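PDB 4AAJ: N-(5'-phosphoribosyl)anthranilate isomerase from Pyrococcus furiosus, which catalyses the isomerisation of N-(5-phosphoribosyl)anthranilate to 1-(2-carboxyphenylamino)-1-deoxyribulose 5-phosphate, the third step from chorismate to tryptophan. Local coordinates for residues T44-N49 against R54-E59. Residues are numbered along the deposited sequence; the frame is centred on the assembly and turned at random.
Sequences TGVVVN and RRIPLE
V47 and I56 are joined by one direct backbone hydrogen bond, I56 N to V47 O at 2.9 Å with an angle of 154° at the hydrogen, where the chain 54-58 runs 77° from the direction of 46-49. The same carbonyl also receives a CA-H...O contact, R55 CA lying 3.3 Å from V47 O. At the V47 N-H the link is indirect: a water accepts from V47 N at 2.9 Å and donates to R54 O. V47 CG2 meets R54 CB at 3.9 Å, while CG1, anti to the backbone N (chi1 176°), has R55 CA as its nearest partner across the contact. In the beta/alpha barrel the two segments take in strand 43-47, parts of the loop after it and the start of helix 58-67, within a beta-alpha-beta unit completed by strand 72-76. I56 crosses V46 at about a right angle, its CD1 3.7 Å from V46 CB; both side chains also touch I64 of the helix. Nearer the helix start, V48 CG1 packs 4.1 Å from L58 CD2. The R54 guanidinium leads away to the carbonyls of G27 and G209, and the R54 side chain comes within about 3 Å of a bound sulfate, probably from the crystallisation liquor, whereas N49 CA lies oblique to the R55 guanidinium, 4.0 Å from R55 NH2.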
loop_
_atom_site.group_PDB
_atom_site.type_symbol
_atom_site.label_atom_id
_atom_site.label_comp_id
_atom_site.label_asym_id
_atom_site.label_seq_id
_atom_site.Cartn_x
_atom_site.Cartn_y
_atom_site.Cartn_z
ATOM N N THR A 44 8.112 -1.820 1.147
ATOM C CA THR A 44 8.141 -0.484 0.556
ATOM C C THR A 44 7.407 -0.554 -0.789
ATOM O O THR A 44 6.847 -1.600 -1.151
ATOM C CB THR A 44 9.596 0.062 0.435
ATOM O OG1 THR A 44 9.575 1.449 0.067
ATOM C CG2 THR A 44 10.420 -0.721 -0.585
ATOM N N GLY A 45 7.395 0.559 -1.524
ATOM C CA GLY A 45 6.680 0.605 -2.786
ATOM C C GLY A 45 7.285 1.654 -3.691
ATOM O O GLY A 45 7.848 2.654 -3.207
ATOM N N VAL A 46 7.229 1.374 -4.988
ATOM C CA VAL A 46 7.668 2.328 -6.016
ATOM C C VAL A 46 6.484 2.608 -6.931
ATOM O O VAL A 46 5.782 1.682 -7.338
ATOM C CB VAL A 46 8.894 1.841 -6.819
ATOM C CG1 VAL A 46 10.148 1.815 -5.938
ATOM C CG2 VAL A 46 8.669 0.492 -7.499
ATOM N N VAL A 47 6.266 3.884 -7.233
ATOM C CA VAL A 47 5.128 4.298 -8.060
ATOM C C VAL A 47 5.588 4.398 -9.520
ATOM O O VAL A 47 6.583 5.064 -9.824
ATOM C CB VAL A 47 4.536 5.658 -7.590
ATOM C CG1 VAL A 47 3.414 6.138 -8.524
ATOM C CG2 VAL A 47 4.058 5.577 -6.141
ATOM N N VAL A 48 4.887 3.701 -10.403
ATOM C CA VAL A 48 5.160 3.760 -11.847
ATOM C C VAL A 48 3.881 4.022 -12.620
ATOM O O VAL A 48 2.798 3.665 -12.165
ATOM C CB VAL A 48 5.835 2.486 -12.432
ATOM C CG1 VAL A 48 7.149 2.203 -11.749
ATOM C CG2 VAL A 48 4.906 1.258 -12.444
ATOM N N ASN A 49 4.014 4.647 -13.796
ATOM C CA ASN A 49 2.891 4.782 -14.736
ATOM C C ASN A 49 1.620 5.298 -14.068
ATOM O O ASN A 49 0.516 4.794 -14.314
ATOM C CB ASN A 49 2.646 3.470 -15.487
ATOM C CG ASN A 49 3.846 3.062 -16.309
ATOM O OD1 ASN A 49 4.768 3.871 -16.526
ATOM N ND2 ASN A 49 3.866 1.814 -16.748
ATOM N N ARG A 54 5.443 10.977 -7.063
ATOM C CA ARG A 54 6.362 9.906 -6.675
ATOM C C ARG A 54 6.755 8.993 -7.821
ATOM O O ARG A 54 7.555 8.075 -7.612
ATOM C CB ARG A 54 5.773 9.055 -5.539
ATOM C CG ARG A 54 5.393 9.800 -4.265
ATOM C CD ARG A 54 6.465 10.757 -3.778
ATOM N NE ARG A 54 7.656 10.062 -3.289
ATOM C CZ ARG A 54 8.744 10.674 -2.832
ATOM N NH1 ARG A 54 8.798 12.002 -2.801
ATOM N NH2 ARG A 54 9.778 9.958 -2.403
ATOM N N ARG A 55 6.199 9.212 -9.017
ATOM C CA ARG A 55 6.476 8.352 -10.174
ATOM C C ARG A 55 7.968 8.291 -10.490
ATOM O O ARG A 55 8.681 9.302 -10.378
ATOM C CB ARG A 55 5.724 8.789 -11.434
ATOM C CG ARG A 55 6.233 10.094 -12.040
ATOM C CD ARG A 55 5.424 10.495 -13.262
ATOM N NE ARG A 55 5.399 9.449 -14.280
ATOM C CZ ARG A 55 4.353 9.207 -15.066
ATOM N NH1 ARG A 55 3.248 9.941 -14.935
ATOM N NH2 ARG A 55 4.407 8.241 -15.973
ATOM N N ILE A 56 8.413 7.092 -10.834
ATOM C CA ILE A 56 9.791 6.849 -11.298
ATOM C C ILE A 56 9.819 6.045 -12.604
ATOM O O ILE A 56 8.871 5.311 -12.934
ATOM C CB ILE A 56 10.666 6.188 -10.200
ATOM C CG1 ILE A 56 10.190 4.746 -9.906
ATOM C CG2 ILE A 56 10.711 7.043 -8.939
ATOM C CD1 ILE A 56 11.077 4.000 -8.924
ATOM N N PRO A 57 10.908 6.186 -13.399
ATOM C CA PRO A 57 11.076 5.412 -14.609
ATOM C C PRO A 57 11.263 3.922 -14.285
ATOM O O PRO A 57 11.643 3.593 -13.153
ATOM C CB PRO A 57 12.372 5.981 -15.231
ATOM C CG PRO A 57 12.657 7.247 -14.509
ATOM C CD PRO A 57 12.003 7.151 -13.169
ATOM N N LEU A 58 11.009 3.050 -15.252
ATOM C CA LEU A 58 11.104 1.599 -15.042
ATOM C C LEU A 58 12.522 1.155 -14.652
ATOM O O LEU A 58 12.688 0.222 -13.852
ATOM C CB LEU A 58 10.597 0.823 -16.249
ATOM C CG LEU A 58 9.098 1.003 -16.568
ATOM C CD1 LEU A 58 8.703 0.231 -17.813
ATOM C CD2 LEU A 58 8.200 0.646 -15.389
ATOM N N GLU A 59 13.542 1.832 -15.184
ATOM C CA GLU A 59 14.933 1.505 -14.794
ATOM C C GLU A 59 15.180 1.743 -13.299
ATOM O O GLU A 59 15.823 0.922 -12.637
ATOM C CB GLU A 59 15.949 2.299 -15.646
ATOM C CG GLU A 59 17.380 2.303 -15.090
ATOM C CD GLU A 59 17.992 0.914 -14.957
ATOM O OE1 GLU A 59 17.709 0.038 -15.800
ATOM O OE2 GLU A 59 18.784 0.709 -14.003
HETATM O O HOH W 1 7.802 5.949 -5.816
#